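Local coordinates for protein angiotensin-converting enzyme (Anopheles gambiae, PDB 6S1Y) that probably cleaves peptides as a zinc metallopeptidase of the angiotensin-converting enzyme family, and here holds a gamma-linked glutamate dipeptide in its active-site cleft, at residues F187-G190 / A191-W194; S201-E204 / Q205-D209; T437-K440 / Y441-V445; G448-K451 / P452-N456; K458-E461 / M462-R465. All coordinates share one frame; numbering follows the deposited sequence.

Contact 1 (F187-G190 / A191-W194); sequences FSSG and AAVW
Ser189 and Val193 are joined by the first regular turn of helix 190-196: Val193 N donates to Ser189 O at 3.3 Å, in the carbonyl plane. Ala192 N bonds the same oxygen, but only weakly. Trp194 N follows with a straighter bond to Gly190 O, 3.2 Å and 166° at the hydrogen. The Ser189 side chain adds a cap. Its OG lies between the backbone N and the carbonyl carbon (chi1 74°), which turns it toward the start of the helix. There it accepts weakly from Ala191 N at 3.2 Å. Phe187 sits before the cap and folds back over the first turn. Its CB points toward the helix, and the ring crosses the Val193 side chain at about a right angle. Val193 CG2 presses on this ring, 3.5 Å from Phe187 CD2, while Val193 CA lies over one ring face. Ala192 CB meets the same ring obliquely, 4.1 Å from Phe187 CD1. Ser188 OG also packs on Ala192 CB. At the far end, Gly190 O lies over one face of the Trp194 indole. That indole runs on to helix 431-447, where it packs on Asp439 and Arg442 and meets Phe446 edge-to-face. The motif is a serine N-cap at a helix start, with an apolar contact from the residue two places before the cap.

Contact 2 (S201-E204 / Q205-D209); sequences STFE and QQVDD
Thr202 OG1 is held by two side chains, Gln206 and Asp200. Gln206 NE2 donates to it at 3.0 Å, nearly straight at 163°, and Asp200, just before the segment, is its stronger partner. Gln206 CG lies beside its backbone N (chi1 -62°), and from there the extended chain carries the amide back to Thr202. Thr202 OG1 lies close to the amide plane. Thr202 is the N-cap residue, but its hydroxyl serves this side-chain bond and makes no capping bond. A water bridges Ser201 O to Gln205 N at the same helix start. On the inner side, Phe203 CE2 packs on Val207 CG2 at 4.0 Å. The Gln206 amide lies obliquely by the same ring, its plane turned 65° from it. Gln205 NE2 reaches Asp209 OD1 at 3.0 Å, from above the carboxylate plane. The start of helix 203-233 touches two helices. Phe203 and Val207 pack on helix 495-514. Val207 also touches Tyr436 of helix 431-447, where Glu204 makes a salt bridge to Arg447 and Asp208 bonds Tyr436.

Contact 3 (T437-K440 / Y441-V445); sequences TLDK and YRWGV
Asp439 and Arg442, three residues apart on one helix, form a salt bridge through a single carboxylate oxygen. Arg442 comes side-on. Its NH2 meets Asp439 OD1 at 2.9 Å on the syn lone pair, and its NE meets Asp439 OD1 at 3.2 Å. The bend at chi3 (-69°) turns the guanidinium back toward the aspartate. The two flat groups are not coplanar; their planes lie 41° apart. Arg442 NH2 also bonds Val492 O, so this nitrogen is shared. The other carboxylate oxygen, Asp439 OD2, accepts from the backbone N of Tyr494 and of Leu495. It also takes a water, which in turn accepts from Trp443 NE1 at 2.9 Å in the ring plane. Buried charge is thus met on both oxygens, which probably helps keep the aspartate ionised. Trp443 has CG beside its own backbone N (chi1 -62°), and this lays the indole back over the preceding turn. Asp439 CB makes a CH-pi contact over the five-membered ring, 4.1 Å from its centroid. Asp439 O lies over the same ring face. Both segments belong to helix 431-447. Asp439, Arg442 and Trp443 face helix 190-196, while Thr437, Tyr441 and Val445 turn to helix 455-467.

Contact 4 (G448-K451 / P452-N456); sequences GDIK and PREYN
Glu454 holds its CG between the backbone N and the carbonyl carbon (chi1 35°), and from there its extended chain runs back alongside Lys451. This brings Glu454 OE1 to Lys451 N, a nearly straight bond of 2.9 Å made with the anti lone pair. The return bond runs between backbones: Glu454 N donates to Lys451 O at 3.0 Å. Lys451 is therefore held at both its N-H and its C=O by one residue. Its own chain bends at chi2 and chi4, which folds NZ back to Gly448 O at 3.1 Å. Tyr455 packs on the inner side. Pro452 CA lies over the centre of its ring, 3.4 Å above the plane, while Ile450 O sits at the ring edge. Ile450 CG2 touches Tyr455 CD1 at 4.0 Å, the two side chains crossing at a slant. The phenol oxygen goes on to Gln172. Gly448, with positive phi (89°), is the first residue past helix 431-447. Both Ile450 and Tyr455 pack back on that helix through Val445. This is a short connection between two consecutive helices: a helix followed by a positive-phi glycine, then a short 3-10 turn at Pro452, then the start of helix 455-467 with Glu454 at the N-cap position.

Contact 5 (K458-E461 / M462-R465); sequences KFWE and MRSR
Phe459 and Arg463 make an i to i+4 CH-pi contact in the middle of helix 455-467. The arginine chain lies over the phenyl face: Arg463 CG is 4.1 Å from the ring centroid and only 13° off its normal. Arg463 CD touches Phe459 CZ at 4.0 Å. Bends at chi2 and chi3 let the aliphatic part cover the ring before the guanidinium turns off, its plane 59° from the ring. NH1 is then held by Ser467 OG. Trp460 touches the same chain obliquely, with CE3 4.1 Å from Arg463 CG, while its NE1 bonds Asp481. Phe459 CD2 in turn lies over the tryptophan face. Beneath, Arg463 N bonds Phe459 O at 2.9 Å. On the outer side, Lys458 and Glu461 form a salt bridge, 3.4 Å between Lys458 NZ and Glu461 OE1, with a weak hydrogen bond. Helix 431-447 lies against the Phe459 face: Phe459 meets Tyr441 edge-to-face and packs on Leu438, Met462 packs on Lys440 and Tyr441, and Arg463 reaches Phe434.

Overall arrangement
Helix 431-447 is the common partner. Contact 3, on that helix, is the most buried, and the other four each pack on it. Contacts 1, 2 and 5 are partly buried; contact 4 lies farthest out, most of its touching residues exposed. Contacts 1 and 2 cover the helix through Trp194 and Ala191 in one case and Glu204 on Trp443 in the other. Contact 4 is the loop leading into helix 455-467, and contact 5 lies on that helix. Contact 3 pairs buried charged groups, which probably balances them. Contacts 1, 2 and 4 lie at helix starts and use polar side-chain bonds, the one in contact 1 weak. Contact 5 relies on aromatic faces and an outer ion pair.

Contact 1 (F187-G190 / A191-W194)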
loop_
_atom_site.group_PDB
_atom_site.type_symbol
_atom_site.label_atom_id
_atom_site.label_comp_id
_atom_site.label_asym_id
_atom_site.label_seq_id
_atom_site.Cartn_x
_atom_site.Cartn_y
_atom_site.Cartn_z
ATOM N N PHE A 187 -0.336 20.952 -15.509
ATOM C CA PHE A 187 0.411 19.713 -15.688
ATOM C C PHE A 187 0.023 19.068 -17.016
ATOM O O PHE A 187 -1.119 19.193 -17.474
ATOM C CB PHE A 187 0.134 18.710 -14.561
ATOM C CG PHE A 187 0.609 19.155 -13.209
ATOM C CD1 PHE A 187 1.943 19.046 -12.862
ATOM C CD2 PHE A 187 -0.281 19.651 -12.278
ATOM C CE1 PHE A 187 2.393 19.447 -11.610
ATOM C CE2 PHE A 187 0.160 20.056 -11.011
ATOM C CZ PHE A 187 1.501 19.955 -10.681
ATOM N N SER A 188 0.975 18.342 -17.612
ATOM C CA SER A 188 0.740 17.715 -18.906
ATOM C C SER A 188 -0.279 16.577 -18.827
ATOM O O SER A 188 -0.966 16.295 -19.825
ATOM C CB SER A 188 2.070 17.205 -19.485
ATOM O OG SER A 188 2.931 16.702 -18.465
ATOM N N SER A 189 -0.394 15.920 -17.669
ATOM C CA SER A 189 -1.251 14.749 -17.536
ATOM C C SER A 189 -1.405 14.390 -16.063
ATOM O O SER A 189 -0.632 14.832 -15.209
ATOM C CB SER A 189 -0.676 13.539 -18.286
ATOM O OG SER A 189 0.444 13.010 -17.562
ATOM N N GLY A 190 -2.374 13.505 -15.795
ATOM C CA GLY A 190 -2.541 12.978 -14.452
ATOM C C GLY A 190 -1.291 12.326 -13.892
ATOM O O GLY A 190 -1.092 12.305 -12.673
ATOM N N ALA A 191 -0.428 11.800 -14.758
ATOM C CA ALA A 191 0.793 11.158 -14.280
ATOM C C ALA A 191 1.782 12.176 -13.727
ATOM O O ALA A 191 2.493 11.896 -12.750
ATOM C CB ALA A 191 1.451 10.361 -15.399
ATOM N N ALA A 192 1.874 13.350 -14.365
ATOM C CA ALA A 192 2.737 14.406 -13.849
ATOM C C ALA A 192 2.232 14.872 -12.498
ATOM O O ALA A 192 3.017 15.176 -11.601
ATOM C CB ALA A 192 2.801 15.583 -14.840
ATOM N N VAL A 193 0.916 14.920 -12.328
ATOM C CA VAL A 193 0.357 15.310 -11.039
ATOM C C VAL A 193 0.837 14.367 -9.944
ATOM O O VAL A 193 1.338 14.804 -8.900
ATOM C CB VAL A 193 -1.180 15.343 -11.101
ATOM C CG1 VAL A 193 -1.762 15.507 -9.682
ATOM C CG2 VAL A 193 -1.641 16.453 -12.026
ATOM N N TRP A 194 0.667 13.054 -10.162
ATOM C CA TRP A 194 1.083 12.070 -9.164
ATOM C C TRP A 194 2.579 12.157 -8.916
ATOM O O TRP A 194 3.033 12.195 -7.771
ATOM C CB TRP A 194 0.697 10.655 -9.610
ATOM C CG TRP A 194 -0.755 10.276 -9.389
ATOM C CD1 TRP A 194 -1.733 11.048 -8.827
ATOM C CD2 TRP A 194 -1.383 9.035 -9.748
ATOM N NE1 TRP A 194 -2.919 10.358 -8.793
ATOM C CE2 TRP A 194 -2.736 9.122 -9.355
ATOM C CE3 TRP A 194 -0.930 7.855 -10.349
ATOM C CZ2 TRP A 194 -3.639 8.079 -9.551
ATOM C CZ3 TRP A 194 -1.839 6.819 -10.556
ATOM C CH2 TRP A 194 -3.175 6.942 -10.163
#

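Contact 2 (S201-E204 / Q205-D209)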
loop_
_atom_site.group_PDB
_atom_site.type_symbol
_atom_site.label_atom_id
_atom_site.label_comp_id
_atom_site.label_asym_id
_atom_site.label_seq_id
_atom_site.Cartn_x
_atom_site.Cartn_y
_atom_site.Cartn_z
ATOM N N SER A 201 12.441 15.808 -10.585
ATOM C CA SER A 201 12.170 15.590 -12.002
ATOM C C SER A 201 12.827 14.326 -12.527
ATOM O O SER A 201 12.456 13.851 -13.609
ATOM C CB SER A 201 12.649 16.795 -12.811
ATOM O OG SER A 201 14.005 17.095 -12.508
ATOM N N THR A 202 13.796 13.784 -11.799
ATOM C CA THR A 202 14.409 12.515 -12.153
ATOM C C THR A 202 13.769 11.325 -11.432
ATOM O O THR A 202 14.313 10.212 -11.499
ATOM C CB THR A 202 15.918 12.535 -11.837
ATOM O OG1 THR A 202 16.127 12.318 -10.435
ATOM C CG2 THR A 202 16.545 13.862 -12.219
ATOM N N PHE A 203 12.641 11.529 -10.733
ATOM C CA PHE A 203 12.125 10.466 -9.881
ATOM C C PHE A 203 11.616 9.279 -10.695
ATOM O O PHE A 203 11.792 8.126 -10.289
ATOM C CB PHE A 203 11.011 10.976 -8.971
ATOM C CG PHE A 203 10.787 10.111 -7.766
ATOM C CD1 PHE A 203 11.745 10.045 -6.759
ATOM C CD2 PHE A 203 9.635 9.342 -7.655
ATOM C CE1 PHE A 203 11.550 9.232 -5.639
ATOM C CE2 PHE A 203 9.413 8.537 -6.540
ATOM C CZ PHE A 203 10.374 8.473 -5.520
ATOM N N GLU A 204 10.977 9.522 -11.834
ATOM C CA GLU A 204 10.552 8.393 -12.655
ATOM C C GLU A 204 11.744 7.509 -13.010
ATOM O O GLU A 204 11.642 6.278 -12.989
ATOM C CB GLU A 204 9.844 8.869 -13.912
ATOM C CG GLU A 204 9.278 7.716 -14.689
ATOM C CD GLU A 204 8.251 8.144 -15.687
ATOM O OE1 GLU A 204 8.083 9.374 -15.852
ATOM O OE2 GLU A 204 7.609 7.241 -16.293
ATOM N N GLN A 205 12.902 8.115 -13.287
ATOM C CA GLN A 205 14.077 7.327 -13.630
ATOM C C GLN A 205 14.594 6.564 -12.418
ATOM O O GLN A 205 15.032 5.417 -12.536
ATOM C CB GLN A 205 15.170 8.232 -14.198
ATOM C CG GLN A 205 16.367 7.468 -14.740
ATOM C CD GLN A 205 15.991 6.579 -15.916
ATOM O OE1 GLN A 205 15.525 7.068 -16.959
ATOM N NE2 GLN A 205 16.187 5.265 -15.749
ATOM N N GLN A 206 14.557 7.182 -11.245
ATOM C CA GLN A 206 15.029 6.500 -10.048
ATOM C C GLN A 206 14.258 5.218 -9.807
ATOM O O GLN A 206 14.820 4.217 -9.339
ATOM C CB GLN A 206 14.912 7.424 -8.845
ATOM C CG GLN A 206 15.760 8.688 -8.979
ATOM C CD GLN A 206 15.732 9.516 -7.715
ATOM O OE1 GLN A 206 15.734 8.973 -6.598
ATOM N NE2 GLN A 206 15.675 10.834 -7.881
ATOM N N VAL A 207 12.961 5.224 -10.130
ATOM C CA VAL A 207 12.122 4.050 -9.900
ATOM C C VAL A 207 12.465 2.944 -10.889
ATOM O O VAL A 207 12.567 1.768 -10.515
ATOM C CB VAL A 207 10.640 4.459 -9.983
ATOM C CG1 VAL A 207 9.785 3.227 -10.118
ATOM C CG2 VAL A 207 10.250 5.262 -8.740
ATOM N N ASP A 208 12.641 3.304 -12.166
ATOM C CA ASP A 208 13.167 2.357 -13.148
ATOM C C ASP A 208 14.511 1.789 -12.691
ATOM O O ASP A 208 14.776 0.592 -12.841
ATOM C CB ASP A 208 13.327 3.034 -14.511
ATOM C CG ASP A 208 12.003 3.481 -15.127
ATOM O OD1 ASP A 208 10.902 3.116 -14.634
ATOM O OD2 ASP A 208 12.064 4.217 -16.138
ATOM N N ASP A 209 15.382 2.621 -12.132
ATOM C CA ASP A 209 16.679 2.102 -11.708
ATOM C C ASP A 209 16.539 1.108 -10.562
ATOM O O ASP A 209 17.287 0.127 -10.496
ATOM C CB ASP A 209 17.606 3.237 -11.288
ATOM C CG ASP A 209 17.996 4.124 -12.440
ATOM O OD1 ASP A 209 17.733 3.761 -13.616
ATOM O OD2 ASP A 209 18.565 5.198 -12.152
HETATM O O HOH W 1 12.711 11.128 -14.436
#

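Contact 3 (T437-K440 / Y441-V445)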
loop_
_atom_site.group_PDB
_atom_site.type_symbol
_atom_site.label_atom_id
_atom_site.label_comp_id
_atom_site.label_asym_id
_atom_site.label_seq_id
_atom_site.Cartn_x
_atom_site.Cartn_y
_atom_site.Cartn_z
ATOM N N THR A 437 4.237 -1.875 -11.715
ATOM C CA THR A 437 3.418 -2.012 -12.913
ATOM C C THR A 437 2.085 -1.283 -12.788
ATOM O O THR A 437 1.503 -0.892 -13.800
ATOM C CB THR A 437 3.143 -3.484 -13.236
ATOM O OG1 THR A 437 2.566 -4.112 -12.092
ATOM C CG2 THR A 437 4.411 -4.222 -13.598
ATOM N N LEU A 438 1.560 -1.122 -11.576
ATOM C CA LEU A 438 0.243 -0.499 -11.453
ATOM C C LEU A 438 0.276 0.975 -11.867
ATOM O O LEU A 438 -0.637 1.451 -12.555
ATOM C CB LEU A 438 -0.287 -0.626 -10.030
ATOM C CG LEU A 438 -1.007 -1.908 -9.640
ATOM C CD1 LEU A 438 -1.906 -1.627 -8.445
ATOM C CD2 LEU A 438 -1.834 -2.441 -10.799
ATOM N N ASP A 439 1.288 1.723 -11.437
ATOM C CA ASP A 439 1.334 3.114 -11.863
ATOM C C ASP A 439 2.025 3.291 -13.201
ATOM O O ASP A 439 1.652 4.197 -13.955
ATOM C CB ASP A 439 1.960 3.979 -10.769
ATOM C CG ASP A 439 0.908 4.382 -9.698
ATOM O OD1 ASP A 439 -0.243 3.913 -9.818
ATOM O OD2 ASP A 439 1.210 5.169 -8.770
ATOM N N LYS A 440 2.973 2.434 -13.567
ATOM C CA LYS A 440 3.478 2.522 -14.935
ATOM C C LYS A 440 2.323 2.352 -15.905
ATOM O O LYS A 440 2.198 3.105 -16.869
ATOM C CB LYS A 440 4.573 1.484 -15.180
ATOM C CG LYS A 440 5.324 1.636 -16.489
ATOM C CD LYS A 440 6.194 0.394 -16.773
ATOM C CE LYS A 440 7.029 0.513 -18.077
ATOM N NZ LYS A 440 8.193 1.413 -17.907
ATOM N N TYR A 441 1.420 1.414 -15.622
ATOM C CA TYR A 441 0.234 1.261 -16.454
ATOM C C TYR A 441 -0.636 2.508 -16.403
ATOM O O TYR A 441 -1.067 3.022 -17.446
ATOM C CB TYR A 441 -0.571 0.042 -16.021
ATOM C CG TYR A 441 -1.864 -0.115 -16.767
ATOM C CD1 TYR A 441 -1.884 -0.644 -18.040
ATOM C CD2 TYR A 441 -3.073 0.268 -16.202
ATOM C CE1 TYR A 441 -3.062 -0.788 -18.732
ATOM C CE2 TYR A 441 -4.261 0.115 -16.890
ATOM C CZ TYR A 441 -4.247 -0.416 -18.152
ATOM O OH TYR A 441 -5.429 -0.577 -18.834
ATOM N N ARG A 442 -0.925 3.010 -15.199
ATOM C CA ARG A 442 -1.851 4.137 -15.117
ATOM C C ARG A 442 -1.225 5.403 -15.685
ATOM O O ARG A 442 -1.913 6.194 -16.338
ATOM C CB ARG A 442 -2.329 4.332 -13.676
ATOM C CG ARG A 442 -3.330 3.254 -13.278
ATOM C CD ARG A 442 -4.082 3.540 -11.961
ATOM N NE ARG A 442 -3.245 3.463 -10.764
ATOM C CZ ARG A 442 -3.687 3.633 -9.513
ATOM N NH1 ARG A 442 -4.968 3.908 -9.241
ATOM N NH2 ARG A 442 -2.831 3.531 -8.520
ATOM N N TRP A 443 0.081 5.611 -15.485
ATOM C CA TRP A 443 0.735 6.734 -16.153
ATOM C C TRP A 443 0.535 6.651 -17.663
ATOM O O TRP A 443 0.327 7.674 -18.330
ATOM C CB TRP A 443 2.231 6.766 -15.860
ATOM C CG TRP A 443 2.579 6.940 -14.453
ATOM C CD1 TRP A 443 1.787 7.449 -13.472
ATOM C CD2 TRP A 443 3.818 6.587 -13.831
ATOM N NE1 TRP A 443 2.462 7.444 -12.270
ATOM C CE2 TRP A 443 3.706 6.917 -12.460
ATOM C CE3 TRP A 443 5.020 6.030 -14.298
ATOM C CZ2 TRP A 443 4.741 6.703 -11.553
ATOM C CZ3 TRP A 443 6.053 5.806 -13.385
ATOM C CH2 TRP A 443 5.907 6.141 -12.035
ATOM N N GLY A 444 0.606 5.436 -18.216
ATOM C CA GLY A 444 0.463 5.271 -19.644
ATOM C C GLY A 444 -0.928 5.605 -20.135
ATOM O O GLY A 444 -1.087 6.197 -21.207
ATOM N N VAL A 445 -1.955 5.217 -19.377
ATOM C CA VAL A 445 -3.318 5.614 -19.724
ATOM C C VAL A 445 -3.453 7.125 -19.637
ATOM O O VAL A 445 -3.977 7.776 -20.549
ATOM C CB VAL A 445 -4.336 4.906 -18.812
ATOM C CG1 VAL A 445 -5.750 5.475 -19.016
ATOM C CG2 VAL A 445 -4.327 3.398 -19.067
HETATM O O HOH W 2 2.501 7.600 -9.337
#

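Contact 4 (G448-K451 / P452-N456)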
loop_
_atom_site.group_PDB
_atom_site.type_symbol
_atom_site.label_atom_id
_atom_site.label_comp_id
_atom_site.label_asym_id
_atom_site.label_seq_id
_atom_site.Cartn_x
_atom_site.Cartn_y
_atom_site.Cartn_z
ATOM N N GLY A 448 -1.786 8.971 -22.512
ATOM C CA GLY A 448 -2.219 8.611 -23.848
ATOM C C GLY A 448 -1.398 7.531 -24.529
ATOM O O GLY A 448 -1.780 7.087 -25.614
ATOM N N ASP A 449 -0.274 7.110 -23.934
ATOM C CA ASP A 449 0.527 6.031 -24.500
ATOM C C ASP A 449 -0.246 4.724 -24.594
ATOM O O ASP A 449 0.088 3.876 -25.423
ATOM C CB ASP A 449 1.771 5.775 -23.651
ATOM C CG ASP A 449 2.579 7.019 -23.404
ATOM O OD1 ASP A 449 2.619 7.903 -24.294
ATOM O OD2 ASP A 449 3.187 7.111 -22.314
ATOM N N ILE A 450 -1.231 4.510 -23.721
ATOM C CA ILE A 450 -2.049 3.300 -23.719
ATOM C C ILE A 450 -3.479 3.711 -24.040
ATOM O O ILE A 450 -4.112 4.431 -23.259
ATOM C CB ILE A 450 -1.990 2.562 -22.373
ATOM C CG1 ILE A 450 -0.574 2.086 -22.059
ATOM C CG2 ILE A 450 -2.937 1.373 -22.366
ATOM C CD1 ILE A 450 -0.416 1.513 -20.612
ATOM N N LYS A 451 -3.991 3.253 -25.177
ATOM C CA LYS A 451 -5.270 3.767 -25.650
ATOM C C LYS A 451 -6.398 2.842 -25.233
ATOM O O LYS A 451 -6.166 1.680 -24.908
ATOM C CB LYS A 451 -5.270 3.923 -27.177
ATOM C CG LYS A 451 -4.048 4.659 -27.768
ATOM C CD LYS A 451 -4.214 6.174 -27.841
ATOM C CE LYS A 451 -3.212 6.790 -28.851
ATOM N NZ LYS A 451 -1.802 6.307 -28.625
ATOM N N PRO A 452 -7.641 3.330 -25.250
ATOM C CA PRO A 452 -8.761 2.517 -24.749
ATOM C C PRO A 452 -8.935 1.160 -25.419
ATOM O O PRO A 452 -9.397 0.212 -24.768
ATOM C CB PRO A 452 -9.981 3.424 -25.009
ATOM C CG PRO A 452 -9.428 4.842 -24.958
ATOM C CD PRO A 452 -8.042 4.725 -25.556
ATOM N N ARG A 453 -8.613 1.016 -26.695
ATOM C CA ARG A 453 -8.875 -0.268 -27.336
ATOM C C ARG A 453 -7.786 -1.294 -27.046
ATOM O O ARG A 453 -7.914 -2.440 -27.475
ATOM C CB ARG A 453 -9.043 -0.075 -28.847
ATOM C CG ARG A 453 -7.802 0.445 -29.521
ATOM C CD ARG A 453 -8.077 0.971 -30.932
ATOM N NE ARG A 453 -7.142 2.045 -31.273
ATOM C CZ ARG A 453 -5.840 1.867 -31.491
ATOM N NH1 ARG A 453 -5.302 0.653 -31.408
ATOM N NH2 ARG A 453 -5.074 2.912 -31.784
ATOM N N GLU A 454 -6.731 -0.915 -26.326
ATOM C CA GLU A 454 -5.707 -1.851 -25.876
ATOM C C GLU A 454 -5.564 -1.842 -24.352
ATOM O O GLU A 454 -4.535 -2.263 -23.819
ATOM C CB GLU A 454 -4.365 -1.526 -26.548
ATOM C CG GLU A 454 -4.141 -0.044 -26.769
ATOM C CD GLU A 454 -2.699 0.331 -27.081
ATOM O OE1 GLU A 454 -2.289 1.437 -26.645
ATOM O OE2 GLU A 454 -1.987 -0.452 -27.752
ATOM N N TYR A 455 -6.589 -1.390 -23.632
ATOM C CA TYR A 455 -6.477 -1.241 -22.180
ATOM C C TYR A 455 -6.117 -2.561 -21.500
ATOM O O TYR A 455 -5.246 -2.606 -20.623
ATOM C CB TYR A 455 -7.792 -0.715 -21.604
ATOM C CG TYR A 455 -7.958 0.790 -21.538
ATOM C CD1 TYR A 455 -6.925 1.659 -21.820
ATOM C CD2 TYR A 455 -9.169 1.327 -21.153
ATOM C CE1 TYR A 455 -7.114 3.030 -21.738
ATOM C CE2 TYR A 455 -9.363 2.682 -21.060
ATOM C CZ TYR A 455 -8.352 3.523 -21.340
ATOM O OH TYR A 455 -8.614 4.862 -21.229
ATOM N N ASN A 456 -6.773 -3.654 -21.889
ATOM C CA ASN A 456 -6.604 -4.860 -21.101
ATOM C C ASN A 456 -5.321 -5.596 -21.455
ATOM O O ASN A 456 -4.608 -6.061 -20.556
ATOM C CB ASN A 456 -7.804 -5.790 -21.248
ATOM C CG ASN A 456 -8.026 -6.641 -19.981
ATOM O OD1 ASN A 456 -7.743 -6.194 -18.856
ATOM N ND2 ASN A 456 -8.505 -7.874 -20.165
#

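Contact 5 (K458-E461 / M462-R465)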
loop_
_atom_site.group_PDB
_atom_site.type_symbol
_atom_site.label_atom_id
_atom_site.label_comp_id
_atom_site.label_asym_id
_atom_site.label_seq_id
_atom_site.Cartn_x
_atom_site.Cartn_y
_atom_site.Cartn_z
ATOM N N LYS A 458 -2.499 -4.392 -22.765
ATOM C CA LYS A 458 -1.307 -3.694 -22.289
ATOM C C LYS A 458 -1.155 -3.822 -20.773
ATOM O O LYS A 458 -0.032 -3.836 -20.258
ATOM C CB LYS A 458 -1.328 -2.220 -22.715
ATOM C CG LYS A 458 -0.848 -1.997 -24.177
ATOM C CD LYS A 458 0.634 -2.323 -24.329
ATOM C CE LYS A 458 1.206 -1.923 -25.701
ATOM N NZ LYS A 458 2.671 -1.594 -25.604
ATOM N N PHE A 459 -2.259 -3.962 -20.041
ATOM C CA PHE A 459 -2.169 -4.262 -18.614
ATOM C C PHE A 459 -1.510 -5.617 -18.379
ATOM O O PHE A 459 -0.459 -5.716 -17.730
ATOM C CB PHE A 459 -3.557 -4.233 -17.999
ATOM C CG PHE A 459 -3.588 -4.631 -16.546
ATOM C CD1 PHE A 459 -3.106 -3.772 -15.563
ATOM C CD2 PHE A 459 -4.162 -5.827 -16.164
ATOM C CE1 PHE A 459 -3.158 -4.119 -14.219
ATOM C CE2 PHE A 459 -4.225 -6.182 -14.843
ATOM C CZ PHE A 459 -3.711 -5.323 -13.856
ATOM N N TRP A 460 -2.105 -6.681 -18.925
ATOM C CA TRP A 460 -1.570 -8.012 -18.672
ATOM C C TRP A 460 -0.197 -8.200 -19.310
ATOM O O TRP A 460 0.608 -8.997 -18.821
ATOM C CB TRP A 460 -2.548 -9.074 -19.171
ATOM C CG TRP A 460 -3.787 -9.157 -18.330
ATOM C CD1 TRP A 460 -5.085 -8.929 -18.720
ATOM C CD2 TRP A 460 -3.842 -9.491 -16.937
ATOM N NE1 TRP A 460 -5.951 -9.101 -17.636
ATOM C CE2 TRP A 460 -5.205 -9.434 -16.536
ATOM C CE3 TRP A 460 -2.874 -9.821 -15.984
ATOM C CZ2 TRP A 460 -5.607 -9.716 -15.240
ATOM C CZ3 TRP A 460 -3.287 -10.087 -14.686
ATOM C CH2 TRP A 460 -4.641 -10.035 -14.335
ATOM N N GLU A 461 0.104 -7.464 -20.381
ATOM C CA GLU A 461 1.436 -7.541 -20.970
ATOM C C GLU A 461 2.472 -6.970 -20.008
ATOM O O GLU A 461 3.545 -7.559 -19.821
ATOM C CB GLU A 461 1.472 -6.810 -22.328
ATOM C CG GLU A 461 2.865 -6.714 -22.954
ATOM C CD GLU A 461 2.897 -5.853 -24.228
ATOM O OE1 GLU A 461 3.134 -4.629 -24.120
ATOM O OE2 GLU A 461 2.661 -6.401 -25.329
ATOM N N MET A 462 2.162 -5.837 -19.372
ATOM C CA MET A 462 3.097 -5.276 -18.398
ATOM C C MET A 462 3.218 -6.169 -17.163
ATOM O O MET A 462 4.320 -6.376 -16.650
ATOM C CB MET A 462 2.653 -3.860 -18.007
ATOM C CG MET A 462 2.950 -2.795 -19.079
ATOM S SD MET A 462 2.492 -1.099 -18.590
ATOM C CE MET A 462 2.968 -1.237 -16.901
ATOM N N ARG A 463 2.103 -6.716 -16.670
ATOM C CA ARG A 463 2.200 -7.621 -15.523
ATOM C C ARG A 463 3.103 -8.809 -15.853
ATOM O O ARG A 463 3.898 -9.262 -15.012
ATOM C CB ARG A 463 0.808 -8.104 -15.092
ATOM C CG ARG A 463 -0.180 -7.002 -14.656
ATOM C CD ARG A 463 0.057 -6.478 -13.234
ATOM N NE ARG A 463 0.075 -7.586 -12.288
ATOM C CZ ARG A 463 1.166 -8.014 -11.654
ATOM N NH1 ARG A 463 2.350 -7.405 -11.805
ATOM N NH2 ARG A 463 1.062 -9.057 -10.872
ATOM N N SER A 464 2.994 -9.342 -17.067
ATOM C CA SER A 464 3.857 -10.451 -17.454
ATOM C C SER A 464 5.309 -9.998 -17.535
ATOM O O SER A 464 6.204 -10.669 -17.007
ATOM C CB SER A 464 3.380 -11.038 -18.788
ATOM O OG SER A 464 4.243 -12.062 -19.243
ATOM N N ARG A 465 5.567 -8.845 -18.139
ATOM C CA ARG A 465 6.956 -8.422 -18.333
ATOM C C ARG A 465 7.678 -8.262 -17.001
ATOM O O ARG A 465 8.794 -8.761 -16.816
ATOM C CB ARG A 465 7.018 -7.124 -19.129
ATOM C CG ARG A 465 8.404 -6.479 -19.099
ATOM C CD ARG A 465 8.708 -5.645 -20.345
ATOM N NE ARG A 465 10.044 -5.043 -20.230
ATOM C CZ ARG A 465 11.186 -5.680 -20.505
ATOM N NH1 ARG A 465 12.344 -5.051 -20.368
ATOM N NH2 ARG A 465 11.170 -6.938 -20.929
#